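Local coordinates for diaminopimelate decarboxylase (Aquifex aeolicus, PDB 2P3E), which probably catalyses the pyridoxal 5'-phosphate-dependent decarboxylation of meso-diaminopimelate to L-lysine, the last step of lysine biosynthesis by the diaminopimelate pathway, at residues N314-P319 against A324-I329; I247-E252 against V371-A376; P35-S40 against Y377-S382. All blocks are in the same frame, centred on the assembly; numbering follows the deposited sequence.

Interaction 1 (N314-P319 against A324-I329); sequences NDLIRP and AYHHII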
loop_
_atom_site.group_PDB
_atom_site.type_symbol
_atom_site.label_atom_id
_atom_site.label_comp_id
_atom_site.label_asym_id
_atom_site.label_seq_id
_atom_site.Cartn_x
_atom_site.Cartn_y
_atom_site.Cartn_z
ATOM N N ASN B 314 4.882 -3.415 -3.733
ATOM C CA ASN B 314 5.291 -2.146 -3.135
ATOM C C ASN B 314 5.344 -1.016 -4.151
ATOM O O ASN B 314 5.217 0.154 -3.775
ATOM C CB ASN B 314 6.679 -2.284 -2.485
ATOM C CG ASN B 314 7.765 -2.695 -3.489
ATOM O OD1 ASN B 314 7.683 -3.740 -4.153
ATOM N ND2 ASN B 314 8.799 -1.879 -3.587
ATOM N N ASP B 315 5.556 -1.374 -5.420
ATOM C CA ASP B 315 5.662 -0.402 -6.532
ATOM C C ASP B 315 4.353 -0.283 -7.297
ATOM O O ASP B 315 3.928 0.824 -7.643
ATOM C CB ASP B 315 6.782 -0.810 -7.500
ATOM C CG ASP B 315 8.157 -0.827 -6.834
ATOM O OD1 ASP B 315 8.652 0.254 -6.427
ATOM O OD2 ASP B 315 8.743 -1.926 -6.722
ATOM N N LEU B 316 3.722 -1.432 -7.563
ATOM C CA LEU B 316 2.455 -1.482 -8.293
ATOM C C LEU B 316 1.625 -2.561 -7.651
ATOM O O LEU B 316 1.942 -3.754 -7.761
ATOM C CB LEU B 316 2.678 -1.803 -9.787
ATOM C CG LEU B 316 1.432 -1.973 -10.687
ATOM C CD1 LEU B 316 0.523 -0.747 -10.686
ATOM C CD2 LEU B 316 1.831 -2.333 -12.129
ATOM N N ILE B 317 0.575 -2.140 -6.958
ATOM C CA ILE B 317 -0.169 -3.058 -6.096
ATOM C C ILE B 317 -1.357 -3.730 -6.800
ATOM O O ILE B 317 -1.925 -4.682 -6.280
ATOM C CB ILE B 317 -0.639 -2.315 -4.813
ATOM C CG1 ILE B 317 -0.859 -3.306 -3.649
ATOM C CG2 ILE B 317 -1.866 -1.422 -5.121
ATOM C CD1 ILE B 317 -1.013 -2.587 -2.258
ATOM N N ARG B 318 -1.744 -3.225 -7.974
ATOM C CA ARG B 318 -3.018 -3.630 -8.591
ATOM C C ARG B 318 -3.120 -5.155 -8.874
ATOM O O ARG B 318 -4.157 -5.755 -8.560
ATOM C CB ARG B 318 -3.323 -2.785 -9.838
ATOM C CG ARG B 318 -3.397 -1.261 -9.554
ATOM C CD ARG B 318 -3.917 -0.474 -10.762
ATOM N NE ARG B 318 -5.343 -0.711 -10.975
ATOM C CZ ARG B 318 -5.856 -1.431 -11.974
ATOM N NH1 ARG B 318 -5.073 -1.993 -12.887
ATOM N NH2 ARG B 318 -7.168 -1.575 -12.068
ATOM N N PRO B 319 -2.077 -5.778 -9.490
ATOM C CA PRO B 319 -2.147 -7.239 -9.694
ATOM C C PRO B 319 -2.387 -8.007 -8.382
ATOM O O PRO B 319 -3.307 -8.822 -8.313
ATOM C CB PRO B 319 -0.778 -7.576 -10.285
ATOM C CG PRO B 319 -0.398 -6.312 -11.021
ATOM C CD PRO B 319 -0.843 -5.225 -10.092
ATOM N N ALA B 324 -5.502 -7.711 -10.994
ATOM C CA ALA B 324 -5.594 -6.846 -12.152
ATOM C C ALA B 324 -4.618 -7.278 -13.224
ATOM O O ALA B 324 -3.499 -7.726 -12.922
ATOM C CB ALA B 324 -5.328 -5.377 -11.749
ATOM N N TYR B 325 -5.056 -7.149 -14.475
ATOM C CA TYR B 325 -4.220 -7.395 -15.630
ATOM C C TYR B 325 -3.476 -6.109 -16.031
ATOM O O TYR B 325 -4.093 -5.066 -16.334
ATOM C CB TYR B 325 -5.075 -7.907 -16.820
ATOM C CG TYR B 325 -4.250 -8.271 -18.041
ATOM C CD1 TYR B 325 -3.982 -9.608 -18.362
ATOM C CD2 TYR B 325 -3.694 -7.279 -18.854
ATOM C CE1 TYR B 325 -3.191 -9.934 -19.456
ATOM C CE2 TYR B 325 -2.919 -7.604 -19.964
ATOM C CZ TYR B 325 -2.676 -8.929 -20.254
ATOM O OH TYR B 325 -1.903 -9.234 -21.342
ATOM N N HIS B 326 -2.151 -6.201 -16.036
ATOM C CA HIS B 326 -1.281 -5.239 -16.705
ATOM C C HIS B 326 -0.473 -5.993 -17.770
ATOM O O HIS B 326 0.120 -7.030 -17.479
ATOM C CB HIS B 326 -0.317 -4.581 -15.707
ATOM C CG HIS B 326 -0.982 -3.589 -14.801
ATOM N ND1 HIS B 326 -0.902 -2.228 -15.001
ATOM C CD2 HIS B 326 -1.751 -3.766 -13.696
ATOM C CE1 HIS B 326 -1.606 -1.604 -14.066
ATOM N NE2 HIS B 326 -2.125 -2.513 -13.260
ATOM N N HIS B 327 -0.466 -5.461 -18.982
ATOM C CA HIS B 327 0.325 -6.024 -20.071
ATOM C C HIS B 327 1.813 -5.835 -19.768
ATOM O O HIS B 327 2.240 -4.755 -19.337
ATOM C CB HIS B 327 -0.067 -5.392 -21.405
ATOM C CG HIS B 327 0.314 -6.213 -22.608
ATOM N ND1 HIS B 327 -0.130 -7.500 -22.802
ATOM C CD2 HIS B 327 1.082 -5.914 -23.685
ATOM C CE1 HIS B 327 0.364 -7.972 -23.938
ATOM N NE2 HIS B 327 1.091 -7.023 -24.501
ATOM N N ILE B 328 2.584 -6.912 -19.942
ATOM C CA ILE B 328 4.028 -6.891 -19.666
ATOM C C ILE B 328 4.799 -7.361 -20.913
ATOM O O ILE B 328 4.527 -8.447 -21.434
ATOM C CB ILE B 328 4.415 -7.753 -18.431
ATOM C CG1 ILE B 328 3.618 -7.285 -17.184
ATOM C CG2 ILE B 328 5.925 -7.692 -18.183
ATOM C CD1 ILE B 328 3.913 -8.054 -15.906
ATOM N N ILE B 329 5.743 -6.533 -21.357
ATOM C CA ILE B 329 6.500 -6.771 -22.578
ATOM C C ILE B 329 7.992 -6.596 -22.314
ATOM O O ILE B 329 8.381 -5.823 -21.414
ATOM C CB ILE B 329 6.054 -5.820 -23.727
ATOM C CG1 ILE B 329 6.304 -4.345 -23.346
ATOM C CG2 ILE B 329 4.588 -6.088 -24.071
ATOM C CD1 ILE B 329 5.953 -3.305 -24.428
HETATM O O HOH W 1 -6.284 -3.998 -14.764
#
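Leu316, Arg318 and Pro319 meet Ala324 and His326 at the short helical turn beginning near Arg318 and the loop leading into strand 328-330 of the beta domain. Arg318 probably binds the substrate, as in relatives. The apolar contacts centre on the His326 imidazole. Leu316 CG is trans to its backbone nitrogen (chi1 177°), and CD2 sits over the ring centre. This CH-pi contact puts Leu316 CD2 3.9 Å from the centroid of the His326 ring, 5° off the normal. Pro319 crosses the histidine at about a right angle, with Pro319 CG 3.9 Å from His326 CD2.

The polar contacts gather at Arg318. Arg318 NH1 lies 3.0 Å from His326 NE2, near the guanidinium plane, and the two planes are 70° apart. The other ring nitrogen, ND1, is hydrogen-bonded to Leu372 O, which helps fix the ring. Arg318 NH1 donates to water 1 at 3.0 Å, and this water donates to Tyr325 O. Ala324 CB covers one face of the guanidinium, 3.6 Å from Arg318 NH1.

The backbone adds a weak bond from Ala324 N to Arg318 O at 3.4 Å. Pro319 CA makes a CA-H...O contact with Ala324 O at 3.5 Å.

Interaction 2 (I247-E252 against V371-A376); sequences IKYKPE and VLSAGA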
loop_
_atom_site.group_PDB
_atom_site.type_symbol
_atom_site.label_atom_id
_atom_site.label_comp_id
_atom_site.label_asym_id
_atom_site.label_seq_id
_atom_site.Cartn_x
_atom_site.Cartn_y
_atom_site.Cartn_z
ATOM N N ILE B 247 -9.994 2.454 -19.421
ATOM C CA ILE B 247 -8.869 2.462 -20.341
ATOM C C ILE B 247 -8.550 1.043 -20.755
ATOM O O ILE B 247 -9.013 0.081 -20.152
ATOM C CB ILE B 247 -7.581 3.104 -19.745
ATOM C CG1 ILE B 247 -7.070 2.286 -18.548
ATOM C CG2 ILE B 247 -7.810 4.568 -19.391
ATOM C CD1 ILE B 247 -5.641 2.678 -18.083
ATOM N N LYS B 248 -7.720 0.926 -21.778
ATOM C CA LYS B 248 -7.286 -0.374 -22.255
ATOM C C LYS B 248 -6.274 -0.957 -21.285
ATOM O O LYS B 248 -5.198 -0.407 -21.084
ATOM C CB LYS B 248 -6.703 -0.250 -23.669
ATOM C CG LYS B 248 -6.324 -1.611 -24.326
ATOM C CD LYS B 248 -5.395 -1.399 -25.525
ATOM C CE LYS B 248 -5.197 -2.701 -26.307
ATOM N NZ LYS B 248 -6.450 -3.076 -27.030
ATOM N N TYR B 249 -6.636 -2.073 -20.657
ATOM C CA TYR B 249 -5.675 -2.855 -19.877
ATOM C C TYR B 249 -5.301 -4.159 -20.593
ATOM O O TYR B 249 -4.126 -4.494 -20.711
ATOM C CB TYR B 249 -6.239 -3.192 -18.493
ATOM C CG TYR B 249 -6.168 -2.056 -17.486
ATOM C CD1 TYR B 249 -4.943 -1.663 -16.922
ATOM C CD2 TYR B 249 -7.329 -1.409 -17.071
ATOM C CE1 TYR B 249 -4.876 -0.615 -15.965
ATOM C CE2 TYR B 249 -7.284 -0.366 -16.115
ATOM C CZ TYR B 249 -6.048 0.029 -15.585
ATOM O OH TYR B 249 -5.983 1.054 -14.666
ATOM N N LYS B 250 -6.320 -4.892 -21.041
ATOM C CA LYS B 250 -6.129 -6.169 -21.722
ATOM C C LYS B 250 -6.023 -5.966 -23.239
ATOM O O LYS B 250 -6.607 -5.013 -23.784
ATOM C CB LYS B 250 -7.275 -7.126 -21.367
ATOM C CG LYS B 250 -7.274 -7.543 -19.929
ATOM C CD LYS B 250 -8.610 -8.124 -19.542
ATOM C CE LYS B 250 -8.530 -8.792 -18.210
ATOM N NZ LYS B 250 -9.823 -9.439 -17.878
ATOM N N PRO B 251 -5.261 -6.841 -23.929
ATOM C CA PRO B 251 -5.081 -6.687 -25.382
ATOM C C PRO B 251 -6.414 -6.579 -26.126
ATOM O O PRO B 251 -6.501 -5.834 -27.106
ATOM C CB PRO B 251 -4.351 -7.976 -25.784
ATOM C CG PRO B 251 -3.597 -8.356 -24.549
ATOM C CD PRO B 251 -4.536 -8.021 -23.415
ATOM N N GLU B 252 -7.432 -7.283 -25.632
ATOM C CA GLU B 252 -8.773 -7.317 -26.234
ATOM C C GLU B 252 -9.704 -6.169 -25.810
ATOM O O GLU B 252 -10.781 -6.023 -26.389
ATOM C CB GLU B 252 -9.463 -8.663 -25.958
ATOM C CG GLU B 252 -9.871 -8.900 -24.481
ATOM C CD GLU B 252 -8.762 -9.565 -23.631
ATOM O OE1 GLU B 252 -7.573 -9.509 -24.004
ATOM O OE2 GLU B 252 -9.097 -10.149 -22.580
ATOM N N VAL B 371 6.000 -2.816 -17.784
ATOM C CA VAL B 371 4.646 -3.075 -17.297
ATOM C C VAL B 371 3.778 -1.894 -17.742
ATOM O O VAL B 371 4.006 -0.748 -17.328
ATOM C CB VAL B 371 4.594 -3.233 -15.735
ATOM C CG1 VAL B 371 3.175 -3.576 -15.256
ATOM C CG2 VAL B 371 5.610 -4.303 -15.255
ATOM N N LEU B 372 2.791 -2.165 -18.601
ATOM C CA LEU B 372 2.025 -1.064 -19.209
ATOM C C LEU B 372 0.889 -0.605 -18.302
ATOM O O LEU B 372 0.576 -1.282 -17.317
ATOM C CB LEU B 372 1.479 -1.468 -20.590
ATOM C CG LEU B 372 2.491 -1.954 -21.637
ATOM C CD1 LEU B 372 1.764 -2.148 -22.972
ATOM C CD2 LEU B 372 3.687 -0.999 -21.779
ATOM N N SER B 373 0.300 0.556 -18.628
ATOM C CA SER B 373 -0.948 1.010 -17.997
ATOM C C SER B 373 -0.758 1.264 -16.501
ATOM O O SER B 373 -1.653 1.028 -15.690
ATOM C CB SER B 373 -2.073 -0.027 -18.218
ATOM O OG SER B 373 -2.039 -0.573 -19.535
ATOM N N ALA B 374 0.411 1.801 -16.156
ATOM C CA ALA B 374 0.800 1.942 -14.757
ATOM C C ALA B 374 0.809 3.384 -14.242
ATOM O O ALA B 374 1.286 3.640 -13.131
ATOM C CB ALA B 374 2.142 1.259 -14.514
ATOM N N GLY B 375 0.237 4.300 -15.024
ATOM C CA GLY B 375 0.299 5.741 -14.730
ATOM C C GLY B 375 -0.736 6.234 -13.726
ATOM O O GLY B 375 -0.604 7.329 -13.154
ATOM N N ALA B 376 -1.759 5.409 -13.505
ATOM C CA ALA B 376 -2.875 5.734 -12.613
ATOM C C ALA B 376 -3.012 4.654 -11.559
ATOM O O ALA B 376 -2.993 3.453 -11.889
ATOM C CB ALA B 376 -4.181 5.885 -13.405
HETATM O O HOH W 2 -2.128 -3.237 -19.439
HETATM O O HOH W 3 -3.608 2.327 -14.306
#
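Tyr249 packs on Ser373, bringing a loop of the pyridoxal-binding barrel domain against the loop that follows strand 368-371. Tyr249 CD1 is 3.5 Å from Ser373 CB, and Tyr249 CE1 is 3.6 Å from Ser373 O. The ring meets the serine obliquely. Tyr249 CG lies anti to the carbonyl carbon (chi1 -79°), which brings the ring to Ser373 CB. Ile247 CG1 lies over one face of the same ring, towards its rim, and Ile247 CD1 reaches Ser373 CB more loosely at 4.5 Å.

No direct hydrogen bond crosses this contact. Two waters bridge it. Water 2 donates to Tyr249 O and to Ser373 OG, each at 2.7 Å. Water 3 takes a bond from Tyr249 OH at 2.7 Å and passes bonds on to Ser373 O and Ala376 O.

The next shell holds these groups in place. Ser373 OG is hydrogen-bonded to Asn287 OD1. Tyr249 OH is hydrogen-bonded to Arg282 NH1, and Arg282 probably binds both cofactor and substrate. Asp253 OD2 accepts from Tyr249 N. Within the loop, Lys248 NZ donates to Pro251 O at 2.8 Å, from well above the carbonyl plane, and forms a salt bridge with Glu6.

A phenylalanine in place of Tyr249 would lack the hydroxyl, and would probably leave water 3 short of its donor and Arg282 NH1 without this acceptor.

The chemistry is that of a buried contact bridged by two waters. The carbonyls of Ser373 and Ala376 both accept from water 3. The tyrosine hydroxyl gives its proton to that water and accepts from the arginine, so a substrate-site residue is probably positioned through both loops at once.

Interaction 3 (P35-S40 against Y377-S382); sequences PLYVYS and YGFAMS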
loop_
_atom_site.group_PDB
_atom_site.type_symbol
_atom_site.label_atom_id
_atom_site.label_comp_id
_atom_site.label_asym_id
_atom_site.label_seq_id
_atom_site.Cartn_x
_atom_site.Cartn_y
_atom_site.Cartn_z
ATOM N N PRO B 35 13.424 -0.209 -9.889
ATOM C CA PRO B 35 12.213 0.096 -10.661
ATOM C C PRO B 35 12.154 1.563 -11.090
ATOM O O PRO B 35 12.666 2.435 -10.383
ATOM C CB PRO B 35 11.066 -0.197 -9.673
ATOM C CG PRO B 35 11.671 -1.097 -8.640
ATOM C CD PRO B 35 13.109 -0.677 -8.522
ATOM N N LEU B 36 11.545 1.812 -12.249
ATOM C CA LEU B 36 11.429 3.154 -12.819
ATOM C C LEU B 36 10.036 3.382 -13.404
ATOM O O LEU B 36 9.576 2.615 -14.271
ATOM C CB LEU B 36 12.481 3.356 -13.933
ATOM C CG LEU B 36 12.626 4.759 -14.537
ATOM C CD1 LEU B 36 13.113 5.732 -13.464
ATOM C CD2 LEU B 36 13.597 4.773 -15.744
ATOM N N TYR B 37 9.365 4.429 -12.930
ATOM C CA TYR B 37 8.130 4.888 -13.563
ATOM C C TYR B 37 8.458 5.908 -14.640
ATOM O O TYR B 37 9.110 6.928 -14.376
ATOM C CB TYR B 37 7.184 5.506 -12.534
ATOM C CG TYR B 37 6.258 4.508 -11.861
ATOM C CD1 TYR B 37 6.496 4.052 -10.556
ATOM C CD2 TYR B 37 5.139 4.020 -12.534
ATOM C CE1 TYR B 37 5.608 3.130 -9.934
ATOM C CE2 TYR B 37 4.277 3.101 -11.941
ATOM C CZ TYR B 37 4.515 2.662 -10.646
ATOM O OH TYR B 37 3.615 1.763 -10.094
ATOM N N VAL B 38 7.977 5.646 -15.849
ATOM C CA VAL B 38 8.247 6.521 -16.995
ATOM C C VAL B 38 6.923 7.024 -17.554
ATOM O O VAL B 38 6.037 6.218 -17.821
ATOM C CB VAL B 38 9.040 5.759 -18.102
ATOM C CG1 VAL B 38 9.350 6.698 -19.294
ATOM C CG2 VAL B 38 10.342 5.165 -17.534
ATOM N N TYR B 39 6.798 8.351 -17.717
ATOM C CA TYR B 39 5.582 8.958 -18.204
ATOM C C TYR B 39 5.793 9.676 -19.543
ATOM O O TYR B 39 6.852 10.277 -19.776
ATOM C CB TYR B 39 5.034 9.965 -17.176
ATOM C CG TYR B 39 4.729 9.366 -15.818
ATOM C CD1 TYR B 39 3.485 8.801 -15.544
ATOM C CD2 TYR B 39 5.698 9.341 -14.815
ATOM C CE1 TYR B 39 3.208 8.241 -14.279
ATOM C CE2 TYR B 39 5.421 8.804 -13.546
ATOM C CZ TYR B 39 4.196 8.254 -13.295
ATOM O OH TYR B 39 3.975 7.736 -12.035
ATOM N N SER B 40 4.767 9.630 -20.391
ATOM C CA SER B 40 4.736 10.372 -21.659
ATOM C C SER B 40 4.010 11.693 -21.470
ATOM O O SER B 40 2.802 11.731 -21.219
ATOM C CB SER B 40 4.056 9.539 -22.758
ATOM O OG SER B 40 3.649 10.359 -23.863
ATOM N N TYR B 377 -3.134 5.065 -10.292
ATOM C CA TYR B 377 -3.204 4.104 -9.162
ATOM C C TYR B 377 -1.991 3.149 -9.158
ATOM O O TYR B 377 -2.107 1.968 -8.832
ATOM C CB TYR B 377 -4.554 3.348 -9.205
ATOM C CG TYR B 377 -5.704 4.315 -9.403
ATOM C CD1 TYR B 377 -6.116 5.151 -8.358
ATOM C CD2 TYR B 377 -6.335 4.438 -10.636
ATOM C CE1 TYR B 377 -7.162 6.068 -8.525
ATOM C CE2 TYR B 377 -7.382 5.369 -10.823
ATOM C CZ TYR B 377 -7.780 6.172 -9.763
ATOM O OH TYR B 377 -8.807 7.068 -9.945
ATOM N N GLY B 378 -0.837 3.680 -9.561
ATOM C CA GLY B 378 0.420 2.919 -9.589
ATOM C C GLY B 378 1.322 3.448 -8.485
ATOM O O GLY B 378 1.257 3.008 -7.335
ATOM N N PHE B 379 2.129 4.453 -8.808
ATOM C CA PHE B 379 2.913 5.090 -7.765
ATOM C C PHE B 379 2.039 5.580 -6.604
ATOM O O PHE B 379 2.473 5.567 -5.454
ATOM C CB PHE B 379 3.757 6.272 -8.292
ATOM C CG PHE B 379 4.809 6.714 -7.309
ATOM C CD1 PHE B 379 6.092 6.172 -7.358
ATOM C CD2 PHE B 379 4.503 7.631 -6.301
ATOM C CE1 PHE B 379 7.080 6.565 -6.429
ATOM C CE2 PHE B 379 5.474 8.012 -5.350
ATOM C CZ PHE B 379 6.762 7.474 -5.418
ATOM N N ALA B 380 0.819 6.009 -6.904
ATOM C CA ALA B 380 -0.099 6.553 -5.903
ATOM C C ALA B 380 -0.335 5.591 -4.712
ATOM O O ALA B 380 -0.547 6.041 -3.582
ATOM C CB ALA B 380 -1.434 6.974 -6.552
ATOM N N MET B 381 -0.270 4.283 -4.975
ATOM C CA MET B 381 -0.493 3.263 -3.935
ATOM C C MET B 381 0.805 2.576 -3.485
ATOM O O MET B 381 0.768 1.621 -2.719
ATOM C CB MET B 381 -1.519 2.221 -4.409
ATOM C CG MET B 381 -2.847 2.844 -4.864
ATOM S SD MET B 381 -4.117 1.610 -5.292
ATOM C CE MET B 381 -4.835 1.297 -3.704
ATOM N N SER B 382 1.944 3.090 -3.954
ATOM C CA SER B 382 3.264 2.563 -3.612
ATOM C C SER B 382 3.640 2.831 -2.140
ATOM O O SER B 382 3.407 3.941 -1.593
ATOM C CB SER B 382 4.312 3.162 -4.568
ATOM O OG SER B 382 5.601 2.641 -4.327
HETATM O O HOH W 4 1.991 5.750 -11.455
#
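Strand 36-40 of the mixed beta sheet turns Tyr37 and Tyr39 towards Gly378 and Phe379, where a 3-10 turn, 379-381, begins. The turn follows Tyr377, which probably binds both pyridoxal phosphate and substrate.

Tyr37 makes most of the contact. Phe379 CB lies over one face of its ring, offset towards the rim. Tyr37 CD1 in turn sits at the edge of the Phe379 ring, near its plane, and is 3.9 Å from Phe379 CD1. Phe379 has CG opposite its backbone nitrogen across the CA-CB bond (chi1 -166°), which places the ring beside that of Tyr37. The two side chains pass at a slant.

Beyond the ring, Tyr37 OH comes up to the peptide between Gly378 and Phe379. Tyr37 OH is 3.3 Å from Gly378 C. Phe379 N is as near, but the angle is too poor for a hydrogen bond. The hydroxyl bonds instead to Asp315 O. This close approach is made at a glycine, which has no side chain.

Tyr39 touches less. Tyr39 OH is 4.0 Å from Phe379 CB. Water 4 completes the link: it accepts from Phe379 N at 3.0 Å and donates to Tyr39 OH at 2.9 Å. Tyr39 OH is also hydrogen-bonded to Glu393 and Asn67. The turn closes on itself through Met381 N to Gly378 O at 3.1 Å. On the dimer side, Tyr385 of the second subunit packs on Tyr377, Ala380 and Met381.

The two hydroxyls therefore do different work. Tyr37 packs against Phe379 while its hydroxyl bonds to Asp315 O. Tyr39 is linked to the turn by a water, which accepts from the buried Phe379 N.

The contacts lie in or against the beta domain; interaction 2 brings a loop of the barrel domain, 247-252, to it. Centres of interactions 1 and 2 are about 9 Å apart, 1 and 3 about 10 Å, and 2 and 3 about 13 Å. Along the chain the order is 35-40, 247-252, 314-319, 324-329, 371-376 and 377-382. Interaction 1 is thus the most local, and interaction 3 spans the longest stretch. The second segments of interactions 2 and 3 run on directly from one another, 371-376 into 377-382. Interactions 1 and 3 reach the same mixed sheet. Probable hydrogen bonds join interaction 1 to both others. Residues from distant parts of the sequence are probably gathered near the substrate site.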